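Local coordinates for structural protein ORF273 (Acidianus two-tailed virus, PDB 4ART) that is a thermo- and acido-stable structural protein, probably a component of the virion, whose precise molecular role remains unknown, at residues Phe57-Leu62 against Ala89-Asp94; Gly109-Ser114 against Lys138-Ala143; Lys30-Val35 against Leu155-Tyr160; Ser83-Tyr88 against Pro133-Lys138. One frame throughout, in Å; residues are numbered along the deposited sequence.

Interaction 1 (Phe57-Leu62 against Ala89-Asp94); sequences FYYYIL and AFVETD
Backbone hydrogen bonds do most of the joining. Tyr-59 and Val-91 bond in both directions, with Val-91 N 2.8 Å from Tyr-59 O, and Ile-61 and Ala-89 repeat the pattern, Ile-61 N donating to Ala-89 O at 2.8 Å and 170°. Phe-57 O takes Thr-93 N at 2.6 Å in its carbonyl plane, with Thr-93 OG1 adding a weak second bond. In the non-hydrogen-bonded pairs between, CA-H...O contacts fill in, the shortest from Tyr-58 CA to Val-91 O (3.2 Å). This is the antiparallel pairing of strands 58-62 and 87-96 within the mixed seven-stranded sheet, and side chains alternate between its faces. One face carries an aromatic cluster in which Phe-90, its CG anti to the backbone N (chi1 175°), reaches between two tyrosines. Phe-90 CZ meets Tyr-58 CD1 at 3.6 Å, rim to rim with planes only 16° apart, and Phe-90 CD1 touches Tyr-60 CE1 at 3.5 Å. Glu-92 lies alongside the Tyr-58 ring, its CG 3.6 Å from Tyr-58 CE1, and its OE1 hydrogen-bonds to Tyr-140 OH. On the other face Tyr-59 CB lies against Val-91 CB, Ile-61 CB against Ala-89 CB, and Ile-61 CD1 packs on Val-91 CG2 under helix 23-44.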
loop_
_atom_site.group_PDB
_atom_site.type_symbol
_atom_site.label_atom_id
_atom_site.label_comp_id
_atom_site.label_asym_id
_atom_site.label_seq_id
_atom_site.Cartn_x
_atom_site.Cartn_y
_atom_site.Cartn_z
ATOM N N PHE A 57 -14.781 0.465 3.070
ATOM C CA PHE A 57 -13.677 1.323 2.654
ATOM C C PHE A 57 -13.889 2.000 1.299
ATOM O O PHE A 57 -13.332 3.072 1.080
ATOM C CB PHE A 57 -12.335 0.584 2.716
ATOM C CG PHE A 57 -12.032 0.087 4.114
ATOM C CD1 PHE A 57 -12.531 -1.129 4.561
ATOM C CD2 PHE A 57 -11.298 0.863 5.008
ATOM C CE1 PHE A 57 -12.298 -1.560 5.870
ATOM C CE2 PHE A 57 -11.055 0.421 6.310
ATOM C CZ PHE A 57 -11.548 -0.790 6.729
ATOM N N TYR A 58 -14.689 1.401 0.409
ATOM C CA TYR A 58 -14.912 1.942 -0.928
ATOM C C TYR A 58 -16.365 2.281 -1.171
ATOM O O TYR A 58 -17.247 1.502 -0.807
ATOM C CB TYR A 58 -14.366 0.996 -2.015
ATOM C CG TYR A 58 -12.888 0.701 -1.868
ATOM C CD1 TYR A 58 -11.930 1.603 -2.315
ATOM C CD2 TYR A 58 -12.448 -0.464 -1.246
ATOM C CE1 TYR A 58 -10.570 1.351 -2.155
ATOM C CE2 TYR A 58 -11.087 -0.728 -1.080
ATOM C CZ TYR A 58 -10.151 0.176 -1.549
ATOM O OH TYR A 58 -8.810 -0.073 -1.384
ATOM N N TYR A 59 -16.610 3.449 -1.772
ATOM C CA TYR A 59 -17.964 3.900 -2.054
ATOM C C TYR A 59 -18.072 4.579 -3.392
ATOM O O TYR A 59 -17.089 5.110 -3.905
ATOM C CB TYR A 59 -18.423 4.947 -1.030
ATOM C CG TYR A 59 -18.410 4.520 0.411
ATOM C CD1 TYR A 59 -19.550 3.987 1.008
ATOM C CD2 TYR A 59 -17.305 4.769 1.221
ATOM C CE1 TYR A 59 -19.557 3.627 2.350
ATOM C CE2 TYR A 59 -17.300 4.410 2.563
ATOM C CZ TYR A 59 -18.433 3.855 3.123
ATOM O OH TYR A 59 -18.429 3.536 4.442
ATOM N N TYR A 60 -19.304 4.647 -3.912
ATOM C CA TYR A 60 -19.603 5.461 -5.075
ATOM C C TYR A 60 -20.594 6.549 -4.651
ATOM O O TYR A 60 -21.497 6.294 -3.856
ATOM C CB TYR A 60 -20.235 4.650 -6.202
ATOM C CG TYR A 60 -19.387 3.527 -6.769
ATOM C CD1 TYR A 60 -18.086 3.758 -7.202
ATOM C CD2 TYR A 60 -19.932 2.269 -7.001
ATOM C CE1 TYR A 60 -17.324 2.736 -7.782
ATOM C CE2 TYR A 60 -19.189 1.252 -7.592
ATOM C CZ TYR A 60 -17.877 1.482 -7.962
ATOM O OH TYR A 60 -17.146 0.460 -8.525
ATOM N N ILE A 61 -20.426 7.747 -5.184
ATOM C CA ILE A 61 -21.371 8.830 -4.992
ATOM C C ILE A 61 -21.987 9.023 -6.359
ATOM O O ILE A 61 -21.270 9.158 -7.363
ATOM C CB ILE A 61 -20.822 10.153 -4.368
ATOM C CG1 ILE A 61 -20.110 9.874 -3.028
ATOM C CG2 ILE A 61 -21.955 11.183 -4.168
ATOM C CD1 ILE A 61 -19.406 11.082 -2.384
ATOM N N LEU A 62 -23.320 8.961 -6.398
ATOM C CA LEU A 62 -24.086 9.106 -7.615
ATOM C C LEU A 62 -24.312 10.570 -7.906
ATOM O O LEU A 62 -24.061 11.435 -7.048
ATOM C CB LEU A 62 -25.405 8.298 -7.560
ATOM C CG LEU A 62 -25.289 6.760 -7.567
ATOM C CD1 LEU A 62 -26.606 6.110 -7.921
ATOM C CD2 LEU A 62 -24.056 6.226 -8.287
ATOM N N ALA A 89 -18.571 10.102 -8.295
ATOM C CA ALA A 89 -17.357 10.133 -7.478
ATOM C C ALA A 89 -17.071 8.773 -6.890
ATOM O O ALA A 89 -18.001 8.036 -6.529
ATOM C CB ALA A 89 -17.483 11.172 -6.362
ATOM N N PHE A 90 -15.778 8.431 -6.812
ATOM C CA PHE A 90 -15.283 7.188 -6.212
ATOM C C PHE A 90 -14.612 7.575 -4.894
ATOM O O PHE A 90 -13.841 8.517 -4.862
ATOM C CB PHE A 90 -14.298 6.487 -7.156
ATOM C CG PHE A 90 -13.646 5.251 -6.590
ATOM C CD1 PHE A 90 -14.372 4.081 -6.412
ATOM C CD2 PHE A 90 -12.303 5.252 -6.247
ATOM C CE1 PHE A 90 -13.764 2.932 -5.895
ATOM C CE2 PHE A 90 -11.696 4.111 -5.730
ATOM C CZ PHE A 90 -12.419 2.945 -5.577
ATOM N N VAL A 91 -14.957 6.887 -3.805
ATOM C CA VAL A 91 -14.439 7.189 -2.473
ATOM C C VAL A 91 -13.586 6.021 -1.978
ATOM O O VAL A 91 -14.041 4.891 -1.970
ATOM C CB VAL A 91 -15.572 7.508 -1.454
ATOM C CG1 VAL A 91 -15.006 7.989 -0.120
ATOM C CG2 VAL A 91 -16.569 8.505 -2.007
ATOM N N GLU A 92 -12.353 6.321 -1.547
ATOM C CA GLU A 92 -11.446 5.365 -0.930
ATOM C C GLU A 92 -11.223 5.839 0.514
ATOM O O GLU A 92 -10.718 6.944 0.744
ATOM C CB GLU A 92 -10.122 5.274 -1.707
ATOM C CG GLU A 92 -9.059 4.422 -1.037
ATOM C CD GLU A 92 -7.860 4.041 -1.889
ATOM O OE1 GLU A 92 -7.721 4.565 -3.020
ATOM O OE2 GLU A 92 -7.047 3.214 -1.414
ATOM N N THR A 93 -11.601 5.004 1.477
ATOM C CA THR A 93 -11.435 5.305 2.891
ATOM C C THR A 93 -10.277 4.507 3.489
ATOM O O THR A 93 -10.241 3.283 3.380
ATOM C CB THR A 93 -12.745 5.092 3.637
ATOM O OG1 THR A 93 -13.769 5.789 2.933
ATOM C CG2 THR A 93 -12.683 5.571 5.080
ATOM N N ASP A 94 -9.313 5.226 4.083
ATOM C CA ASP A 94 -8.175 4.626 4.786
ATOM C C ASP A 94 -8.433 4.925 6.256
ATOM O O ASP A 94 -8.956 6.007 6.600
ATOM C CB ASP A 94 -6.839 5.288 4.380
ATOM C CG ASP A 94 -6.125 4.722 3.170
ATOM O OD1 ASP A 94 -6.354 3.535 2.845
ATOM O OD2 ASP A 94 -5.268 5.442 2.597
#

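Interaction 2 (Gly109-Ser114 against Lys138-Ala143); sequences GLPSIS and KYYIHA. With SO4 (sulfate ion), chain E.
A loop closing helix 99-108 and leading to the N-terminus of helix 113-123 lies against strand 139-146, with a CH-pi contact at its centre and Ser-112 as the N-cap residue. The tight part is Pro-111 on Tyr-140. The pyrrolidine sits over one face of the phenol ring, with Pro-111 CB above the ring centre, Pro-111 CG 3.4 Å from Tyr-140 CD2, and Pro-111 CD 3.4 Å from Tyr-140 CE2. Tyr-140 presents that face because its CG is anti to the backbone N (chi1 167°), standing the ring up from the sheet, and the hydroxyl at the far end is held by Glu-92. Two residues on, on the same face, His-142 leans the same way and brings ND1 to 2.8 Å from Gly-109 O, a weak bond because the N-H is bent to 123°. Its NE2 bonds to Asp-94, so both ring nitrogens are engaged, which may favour the charged imidazolium. Past Pro-111 the two segments diverge and the packing gives way to a partly exposed helix end. Here Ser-112 OG caps Asp-115 N, and Arg-215 of the second subunit packs on Ser-114. A sulfate ion, probably from the crystallisation liquor, rests at this terminus: Ser-114 N makes a weak bond to its O1, and Ser-112 OG reaches the same oxygen at 3.0 Å.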
loop_
_atom_site.group_PDB
_atom_site.type_symbol
_atom_site.label_atom_id
_atom_site.label_comp_id
_atom_site.label_asym_id
_atom_site.label_seq_id
_atom_site.Cartn_x
_atom_site.Cartn_y
_atom_site.Cartn_z
ATOM N N GLY A 109 -1.964 11.490 -0.080
ATOM C CA GLY A 109 -2.861 10.368 -0.329
ATOM C C GLY A 109 -3.517 10.398 -1.688
ATOM O O GLY A 109 -4.753 10.343 -1.807
ATOM N N LEU A 110 -2.663 10.425 -2.729
ATOM C CA LEU A 110 -3.103 10.434 -4.105
ATOM C C LEU A 110 -3.762 9.124 -4.447
ATOM O O LEU A 110 -3.359 8.079 -3.955
ATOM C CB LEU A 110 -1.910 10.646 -5.048
ATOM C CG LEU A 110 -1.516 12.102 -5.291
ATOM C CD1 LEU A 110 -0.167 12.193 -5.891
ATOM C CD2 LEU A 110 -2.489 12.787 -6.205
ATOM N N PRO A 111 -4.753 9.154 -5.332
ATOM C CA PRO A 111 -5.310 7.892 -5.824
ATOM C C PRO A 111 -4.242 7.072 -6.492
ATOM O O PRO A 111 -3.238 7.584 -6.990
ATOM C CB PRO A 111 -6.284 8.320 -6.911
ATOM C CG PRO A 111 -5.931 9.706 -7.226
ATOM C CD PRO A 111 -5.329 10.319 -6.027
ATOM N N SER A 112 -4.467 5.780 -6.446
ATOM C CA SER A 112 -3.727 4.738 -7.094
ATOM C C SER A 112 -3.602 5.109 -8.597
ATOM O O SER A 112 -4.582 5.595 -9.190
ATOM C CB SER A 112 -4.518 3.444 -6.917
ATOM O OG SER A 112 -4.742 2.802 -8.152
ATOM N N ILE A 113 -2.408 4.879 -9.199
ATOM C CA ILE A 113 -2.140 5.153 -10.619
ATOM C C ILE A 113 -3.127 4.364 -11.471
ATOM O O ILE A 113 -3.740 4.916 -12.392
ATOM C CB ILE A 113 -0.638 4.867 -10.981
ATOM C CG1 ILE A 113 0.234 6.059 -10.580
ATOM C CG2 ILE A 113 -0.418 4.560 -12.494
ATOM C CD1 ILE A 113 0.017 7.402 -11.386
ATOM N N SER A 114 -3.318 3.088 -11.104
ATOM C CA SER A 114 -4.231 2.170 -11.768
ATOM C C SER A 114 -5.621 2.777 -11.883
ATOM O O SER A 114 -6.209 2.749 -12.957
ATOM C CB SER A 114 -4.297 0.835 -11.020
ATOM O OG SER A 114 -3.046 0.175 -10.986
ATOM N N LYS A 138 -16.323 12.097 -12.192
ATOM C CA LYS A 138 -15.622 13.386 -12.205
ATOM C C LYS A 138 -14.582 13.459 -11.080
ATOM O O LYS A 138 -13.503 14.021 -11.274
ATOM C CB LYS A 138 -16.622 14.540 -12.090
ATOM C CG LYS A 138 -16.018 15.930 -12.344
ATOM C CD LYS A 138 -17.077 17.005 -12.300
ATOM C CE LYS A 138 -16.530 18.405 -12.394
ATOM N NZ LYS A 138 -16.257 18.791 -13.804
ATOM N N TYR A 139 -14.900 12.883 -9.906
ATOM C CA TYR A 139 -14.039 12.997 -8.738
ATOM C C TYR A 139 -13.543 11.732 -8.123
ATOM O O TYR A 139 -14.230 10.710 -8.098
ATOM C CB TYR A 139 -14.745 13.816 -7.643
ATOM C CG TYR A 139 -15.045 15.254 -8.025
ATOM C CD1 TYR A 139 -14.071 16.236 -7.929
ATOM C CD2 TYR A 139 -16.329 15.641 -8.409
ATOM C CE1 TYR A 139 -14.355 17.570 -8.235
ATOM C CE2 TYR A 139 -16.625 16.969 -8.729
ATOM C CZ TYR A 139 -15.631 17.932 -8.645
ATOM O OH TYR A 139 -15.885 19.252 -8.963
ATOM N N TYR A 140 -12.321 11.823 -7.600
ATOM C CA TYR A 140 -11.718 10.782 -6.802
ATOM C C TYR A 140 -11.616 11.360 -5.389
ATOM O O TYR A 140 -11.069 12.447 -5.201
ATOM C CB TYR A 140 -10.339 10.321 -7.331
ATOM C CG TYR A 140 -9.619 9.463 -6.300
ATOM C CD1 TYR A 140 -9.916 8.120 -6.155
ATOM C CD2 TYR A 140 -8.722 10.029 -5.394
ATOM C CE1 TYR A 140 -9.312 7.348 -5.155
ATOM C CE2 TYR A 140 -8.136 9.280 -4.379
ATOM C CZ TYR A 140 -8.418 7.937 -4.271
ATOM O OH TYR A 140 -7.762 7.232 -3.287
ATOM N N ILE A 141 -12.169 10.643 -4.405
ATOM C CA ILE A 141 -12.174 11.132 -3.016
ATOM C C ILE A 141 -11.407 10.181 -2.104
ATOM O O ILE A 141 -11.668 8.983 -2.084
ATOM C CB ILE A 141 -13.624 11.401 -2.495
ATOM C CG1 ILE A 141 -14.391 12.340 -3.442
ATOM C CG2 ILE A 141 -13.614 11.918 -1.063
ATOM C CD1 ILE A 141 -15.881 12.614 -3.048
ATOM N N HIS A 142 -10.469 10.733 -1.353
ATOM C CA HIS A 142 -9.706 9.984 -0.377
ATOM C C HIS A 142 -10.077 10.498 0.987
ATOM O O HIS A 142 -9.844 11.674 1.274
ATOM C CB HIS A 142 -8.194 10.106 -0.626
ATOM C CG HIS A 142 -7.365 9.191 0.254
ATOM N ND1 HIS A 142 -6.045 9.456 0.500
ATOM C CD2 HIS A 142 -7.681 8.013 0.872
ATOM C CE1 HIS A 142 -5.601 8.475 1.281
ATOM N NE2 HIS A 142 -6.542 7.585 1.539
ATOM N N ALA A 143 -10.751 9.646 1.786
ATOM C CA ALA A 143 -11.173 9.958 3.153
ATOM C C ALA A 143 -10.250 9.236 4.106
ATOM O O ALA A 143 -9.979 8.062 3.907
ATOM C CB ALA A 143 -12.615 9.539 3.387
HETATM S S SO4 E . -1.961 0.692 -7.235
HETATM O O1 SO4 E . -1.951 1.734 -8.245
HETATM O O2 SO4 E . -2.805 1.023 -6.095
HETATM O O3 SO4 E . -2.454 -0.543 -7.848
HETATM O O4 SO4 E . -0.599 0.498 -6.720
#

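Interaction 3 (Lys30-Val35 against Leu155-Tyr160); sequences KLADIV and LAVNIY
The flat groups of the strand, the Asn-158 amide and the Tyr-160 ring, stand on the other face of the sheet, so neither their faces nor their edges meet the helix; the Asp-33 carboxylate likewise turns from the strand, to Tyr-251. What remains is helix-on-sheet packing, purely aliphatic, of helix 23-44 on strand 154-161; the axes of 30-35 and 155-160 run obliquely antiparallel, at 139° and 9.1 Å apart at their closest. Two strand residues do the touching. Ile-159 extends its CG1 branch (chi2 162°) so that the CD1 tip lies 4.1 Å from both Leu-31 CB and Ala-32 CB, and 4.0 Å from Ala-32 N. The small Ala-32 lets the strand come close, with 6.1 Å between its CA and that of Val-157. Tyr-139 and Ile-141 of the neighbouring strand continue the apolar layer. Val-157, with CG1 anti to the backbone N, splits its two methyls: CG1 goes to Ala-32 CA at 4.1 Å, while CG2 slides past Val-35 and meets its CG1 at 4.1 Å.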
loop_
_atom_site.group_PDB
_atom_site.type_symbol
_atom_site.label_atom_id
_atom_site.label_comp_id
_atom_site.label_asym_id
_atom_site.label_seq_id
_atom_site.Cartn_x
_atom_site.Cartn_y
_atom_site.Cartn_z
ATOM N N LYS A 30 -20.388 19.914 -0.883
ATOM C CA LYS A 30 -21.513 18.965 -0.842
ATOM C C LYS A 30 -21.011 17.526 -0.776
ATOM O O LYS A 30 -21.508 16.742 0.023
ATOM C CB LYS A 30 -22.441 19.161 -2.048
ATOM C CG LYS A 30 -23.296 20.420 -1.919
ATOM C CD LYS A 30 -23.955 20.800 -3.251
ATOM C CE LYS A 30 -24.638 22.151 -3.219
ATOM N NZ LYS A 30 -25.424 22.408 -4.462
ATOM N N LEU A 31 -20.007 17.199 -1.585
ATOM C CA LEU A 31 -19.426 15.859 -1.633
ATOM C C LEU A 31 -18.768 15.467 -0.313
ATOM O O LEU A 31 -18.915 14.328 0.111
ATOM C CB LEU A 31 -18.412 15.737 -2.799
ATOM C CG LEU A 31 -19.012 15.615 -4.209
ATOM C CD1 LEU A 31 -17.937 15.874 -5.261
ATOM C CD2 LEU A 31 -19.679 14.232 -4.428
ATOM N N ALA A 32 -18.034 16.405 0.324
ATOM C CA ALA A 32 -17.359 16.169 1.601
ATOM C C ALA A 32 -18.378 15.905 2.727
ATOM O O ALA A 32 -18.168 14.997 3.518
ATOM C CB ALA A 32 -16.465 17.337 1.944
ATOM N N ASP A 33 -19.515 16.650 2.754
ATOM C CA ASP A 33 -20.579 16.399 3.733
ATOM C C ASP A 33 -21.256 15.032 3.494
ATOM O O ASP A 33 -21.596 14.346 4.465
ATOM C CB ASP A 33 -21.586 17.544 3.768
ATOM C CG ASP A 33 -20.991 18.853 4.274
ATOM O OD1 ASP A 33 -19.926 18.811 4.955
ATOM O OD2 ASP A 33 -21.573 19.924 3.980
ATOM N N ILE A 34 -21.407 14.617 2.208
ATOM C CA ILE A 34 -21.960 13.298 1.852
ATOM C C ILE A 34 -21.044 12.200 2.446
ATOM O O ILE A 34 -21.535 11.287 3.101
ATOM C CB ILE A 34 -22.205 13.139 0.312
ATOM C CG1 ILE A 34 -23.405 14.023 -0.161
ATOM C CG2 ILE A 34 -22.421 11.656 -0.085
ATOM C CD1 ILE A 34 -23.375 14.378 -1.681
ATOM N N VAL A 35 -19.712 12.332 2.262
ATOM C CA VAL A 35 -18.724 11.361 2.784
ATOM C C VAL A 35 -18.760 11.374 4.311
ATOM O O VAL A 35 -18.958 10.334 4.909
ATOM C CB VAL A 35 -17.288 11.566 2.200
ATOM C CG1 VAL A 35 -16.245 10.735 2.963
ATOM C CG2 VAL A 35 -17.247 11.235 0.714
ATOM N N LEU A 155 -11.394 13.093 10.902
ATOM C CA LEU A 155 -11.690 12.752 9.517
ATOM C C LEU A 155 -11.172 13.861 8.634
ATOM O O LEU A 155 -11.332 15.028 8.957
ATOM C CB LEU A 155 -13.218 12.531 9.281
ATOM C CG LEU A 155 -13.723 12.430 7.812
ATOM C CD1 LEU A 155 -13.152 11.216 7.086
ATOM C CD2 LEU A 155 -15.238 12.417 7.742
ATOM N N ALA A 156 -10.505 13.485 7.540
ATOM C CA ALA A 156 -10.028 14.400 6.518
ATOM C C ALA A 156 -10.524 13.860 5.188
ATOM O O ALA A 156 -10.419 12.666 4.919
ATOM C CB ALA A 156 -8.518 14.489 6.520
ATOM N N VAL A 157 -11.163 14.717 4.412
ATOM C CA VAL A 157 -11.721 14.322 3.126
ATOM C C VAL A 157 -10.964 15.156 2.076
ATOM O O VAL A 157 -10.990 16.391 2.143
ATOM C CB VAL A 157 -13.252 14.583 3.058
ATOM C CG1 VAL A 157 -13.827 14.124 1.716
ATOM C CG2 VAL A 157 -14.010 13.958 4.231
ATOM N N ASN A 158 -10.307 14.475 1.127
ATOM C CA ASN A 158 -9.543 15.072 0.013
ATOM C C ASN A 158 -10.232 14.776 -1.305
ATOM O O ASN A 158 -10.364 13.621 -1.671
ATOM C CB ASN A 158 -8.096 14.516 -0.018
ATOM C CG ASN A 158 -7.267 15.014 1.141
ATOM O OD1 ASN A 158 -7.292 16.172 1.476
ATOM N ND2 ASN A 158 -6.809 14.131 1.999
ATOM N N ILE A 159 -10.648 15.825 -2.026
ATOM C CA ILE A 159 -11.350 15.707 -3.295
ATOM C C ILE A 159 -10.467 16.104 -4.466
ATOM O O ILE A 159 -10.044 17.254 -4.578
ATOM C CB ILE A 159 -12.699 16.471 -3.242
ATOM C CG1 ILE A 159 -13.563 15.964 -2.058
ATOM C CG2 ILE A 159 -13.415 16.325 -4.553
ATOM C CD1 ILE A 159 -14.639 16.858 -1.671
ATOM N N TYR A 160 -10.244 15.157 -5.381
ATOM C CA TYR A 160 -9.411 15.371 -6.573
ATOM C C TYR A 160 -10.287 15.321 -7.801
ATOM O O TYR A 160 -11.110 14.424 -7.933
ATOM C CB TYR A 160 -8.349 14.246 -6.693
ATOM C CG TYR A 160 -7.411 14.127 -5.507
ATOM C CD1 TYR A 160 -7.755 13.366 -4.395
ATOM C CD2 TYR A 160 -6.193 14.812 -5.480
ATOM C CE1 TYR A 160 -6.914 13.285 -3.288
ATOM C CE2 TYR A 160 -5.337 14.719 -4.392
ATOM C CZ TYR A 160 -5.706 13.967 -3.292
ATOM O OH TYR A 160 -4.837 13.856 -2.239
#

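Interaction 4 (Ser83-Tyr88 against Pro133-Lys138); sequences SANDIY and PTPNLK
Residues 84-86 make a 3-10 turn that opens into strand 87-96, while 133-138 follows alongside as an irregular loop, joined at its end by Lys-138 N bonding to Tyr-88 O at 2.8 Å from above the carbonyl plane. Two residues earlier, Asn-136 turns its amide so that ND2 points to Asn-85 O at 2.7 Å, nearly straight (165°) and on a lone pair of that carbonyl, with the oxygen close to the amide plane. Asn-85 itself sits in an ST turn, its N bonded to Ser-83 OG at 3.0 Å, and its OD1 rests beside Pro-135 CG. A water sits between the two segments, accepting from Asn-136 N at 2.8 Å and lying within hydrogen-bonding distance of Ala-84 O and Ile-87 O. The loop runs on into strand 139-146, which lies parallel to 87-96 in the main sheet, and the contact lies where the two strands begin. Apolar side chains pack between the segments: Thr-134 CG2, anti to its backbone N, presses on Ile-87 CB at 3.5 Å, and Leu-137 CD1 meets Ile-87 CG2 at 3.5 Å. Beyond them the Tyr-88 ring, whose CG is anti to the backbone N (chi1 -176°), lies alongside the Lys-138 chain, extended as far as CE, with Tyr-88 OH 3.6 Å from Lys-138 CD, while Arg-63 makes a cation-pi contact with the same ring.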
loop_
_atom_site.group_PDB
_atom_site.type_symbol
_atom_site.label_atom_id
_atom_site.label_comp_id
_atom_site.label_asym_id
_atom_site.label_seq_id
_atom_site.Cartn_x
_atom_site.Cartn_y
_atom_site.Cartn_z
ATOM N N SER A 83 -26.879 1.495 -12.576
ATOM C CA SER A 83 -26.023 1.772 -13.723
ATOM C C SER A 83 -24.702 2.392 -13.329
ATOM O O SER A 83 -24.658 3.394 -12.606
ATOM C CB SER A 83 -26.720 2.672 -14.731
ATOM O OG SER A 83 -25.812 3.010 -15.769
ATOM N N ALA A 84 -23.634 1.866 -13.923
ATOM C CA ALA A 84 -22.277 2.368 -13.732
ATOM C C ALA A 84 -22.174 3.816 -14.287
ATOM O O ALA A 84 -21.303 4.571 -13.864
ATOM C CB ALA A 84 -21.259 1.434 -14.413
ATOM N N ASN A 85 -23.137 4.212 -15.158
ATOM C CA ASN A 85 -23.207 5.547 -15.764
ATOM C C ASN A 85 -23.591 6.624 -14.761
ATOM O O ASN A 85 -23.244 7.779 -14.955
ATOM C CB ASN A 85 -24.148 5.562 -16.974
ATOM C CG ASN A 85 -23.749 4.589 -18.055
ATOM O OD1 ASN A 85 -22.575 4.456 -18.421
ATOM N ND2 ASN A 85 -24.724 3.861 -18.582
ATOM N N ASP A 86 -24.246 6.230 -13.669
ATOM C CA ASP A 86 -24.679 7.131 -12.592
ATOM C C ASP A 86 -23.581 7.504 -11.592
ATOM O O ASP A 86 -23.781 8.404 -10.782
ATOM C CB ASP A 86 -25.895 6.508 -11.872
ATOM C CG ASP A 86 -27.150 6.415 -12.721
ATOM O OD1 ASP A 86 -27.415 7.361 -13.506
ATOM O OD2 ASP A 86 -27.883 5.422 -12.579
ATOM N N ILE A 87 -22.436 6.793 -11.618
ATOM C CA ILE A 87 -21.313 7.048 -10.708
ATOM C C ILE A 87 -20.663 8.390 -11.040
ATOM O O ILE A 87 -20.203 8.597 -12.168
ATOM C CB ILE A 87 -20.299 5.873 -10.692
ATOM C CG1 ILE A 87 -20.980 4.580 -10.221
ATOM C CG2 ILE A 87 -19.063 6.222 -9.808
ATOM C CD1 ILE A 87 -20.269 3.319 -10.570
ATOM N N TYR A 88 -20.622 9.287 -10.050
ATOM C CA TYR A 88 -20.076 10.639 -10.170
ATOM C C TYR A 88 -18.717 10.783 -9.442
ATOM O O TYR A 88 -17.832 11.512 -9.907
ATOM C CB TYR A 88 -21.094 11.624 -9.587
ATOM C CG TYR A 88 -20.733 13.086 -9.707
ATOM C CD1 TYR A 88 -20.407 13.643 -10.939
ATOM C CD2 TYR A 88 -20.798 13.934 -8.604
ATOM C CE1 TYR A 88 -20.147 15.008 -11.070
ATOM C CE2 TYR A 88 -20.540 15.306 -8.725
ATOM C CZ TYR A 88 -20.216 15.834 -9.961
ATOM O OH TYR A 88 -19.956 17.171 -10.095
ATOM N N PRO A 133 -17.391 -0.069 -17.892
ATOM C CA PRO A 133 -16.849 1.289 -17.745
ATOM C C PRO A 133 -17.659 2.195 -16.810
ATOM O O PRO A 133 -18.866 1.997 -16.639
ATOM C CB PRO A 133 -16.831 1.803 -19.192
ATOM C CG PRO A 133 -17.970 1.104 -19.853
ATOM C CD PRO A 133 -18.021 -0.263 -19.221
ATOM N N THR A 134 -16.991 3.219 -16.243
ATOM C CA THR A 134 -17.577 4.276 -15.376
ATOM C C THR A 134 -17.259 5.592 -16.125
ATOM O O THR A 134 -16.284 6.293 -15.799
ATOM C CB THR A 134 -16.997 4.184 -13.945
ATOM O OG1 THR A 134 -17.009 2.814 -13.520
ATOM C CG2 THR A 134 -17.708 5.018 -12.949
ATOM N N PRO A 135 -18.013 5.874 -17.217
ATOM C CA PRO A 135 -17.662 7.023 -18.056
ATOM C C PRO A 135 -17.933 8.413 -17.514
ATOM O O PRO A 135 -17.359 9.348 -18.060
ATOM C CB PRO A 135 -18.454 6.760 -19.350
ATOM C CG PRO A 135 -19.650 6.053 -18.890
ATOM C CD PRO A 135 -19.167 5.143 -17.788
ATOM N N ASN A 136 -18.818 8.578 -16.517
ATOM C CA ASN A 136 -19.214 9.926 -16.030
ATOM C C ASN A 136 -18.630 10.351 -14.656
ATOM O O ASN A 136 -19.110 11.291 -13.987
ATOM C CB ASN A 136 -20.728 10.072 -16.117
ATOM C CG ASN A 136 -21.287 9.478 -17.404
ATOM O OD1 ASN A 136 -20.776 9.705 -18.515
ATOM N ND2 ASN A 136 -22.305 8.651 -17.287
ATOM N N LEU A 137 -17.575 9.642 -14.255
ATOM C CA LEU A 137 -16.856 9.861 -13.016
ATOM C C LEU A 137 -16.074 11.171 -13.116
ATOM O O LEU A 137 -15.278 11.352 -14.037
ATOM C CB LEU A 137 -15.912 8.679 -12.852
ATOM C CG LEU A 137 -15.280 8.442 -11.519
ATOM C CD1 LEU A 137 -16.272 8.320 -10.429
ATOM C CD2 LEU A 137 -14.585 7.179 -11.554
ATOM N N LYS A 138 -16.323 12.097 -12.192
ATOM C CA LYS A 138 -15.622 13.386 -12.205
ATOM C C LYS A 138 -14.582 13.459 -11.080
ATOM O O LYS A 138 -13.503 14.021 -11.274
ATOM C CB LYS A 138 -16.622 14.540 -12.090
ATOM C CG LYS A 138 -16.018 15.930 -12.344
ATOM C CD LYS A 138 -17.077 17.005 -12.300
ATOM C CE LYS A 138 -16.530 18.405 -12.394
ATOM N NZ LYS A 138 -16.257 18.791 -13.804
HETATM O O HOH W 1 -19.889 6.940 -14.457
#

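All four contacts reach one seven-stranded sheet. Interaction 4 opens the parallel pair 87-96/139-146, with Tyr-139 N 3.2 Å from Tyr-88 O, and interaction 1 carries strand 87-96 onward. Interactions 1 and 2, centres 9 Å apart, meet on one face through two probable hydrogen bonds, Glu-92 OE1 to Tyr-140 OH and Asp-94 OD2 to His-142 NE2, both 2.7 Å. Interaction 3 covers the other face: Ile-61 CD1 lies 3.8 Å from Leu-31 CD2, so helix 23-44, on that face, reaches strand 58-62 as well as strand 154-161. Interactions 2 and 3 share an antiparallel strand pair, with Tyr-140 O 2.8 Å from Tyr-160 N. Interactions 3 and 4 do not touch, their centres about 18 Å apart.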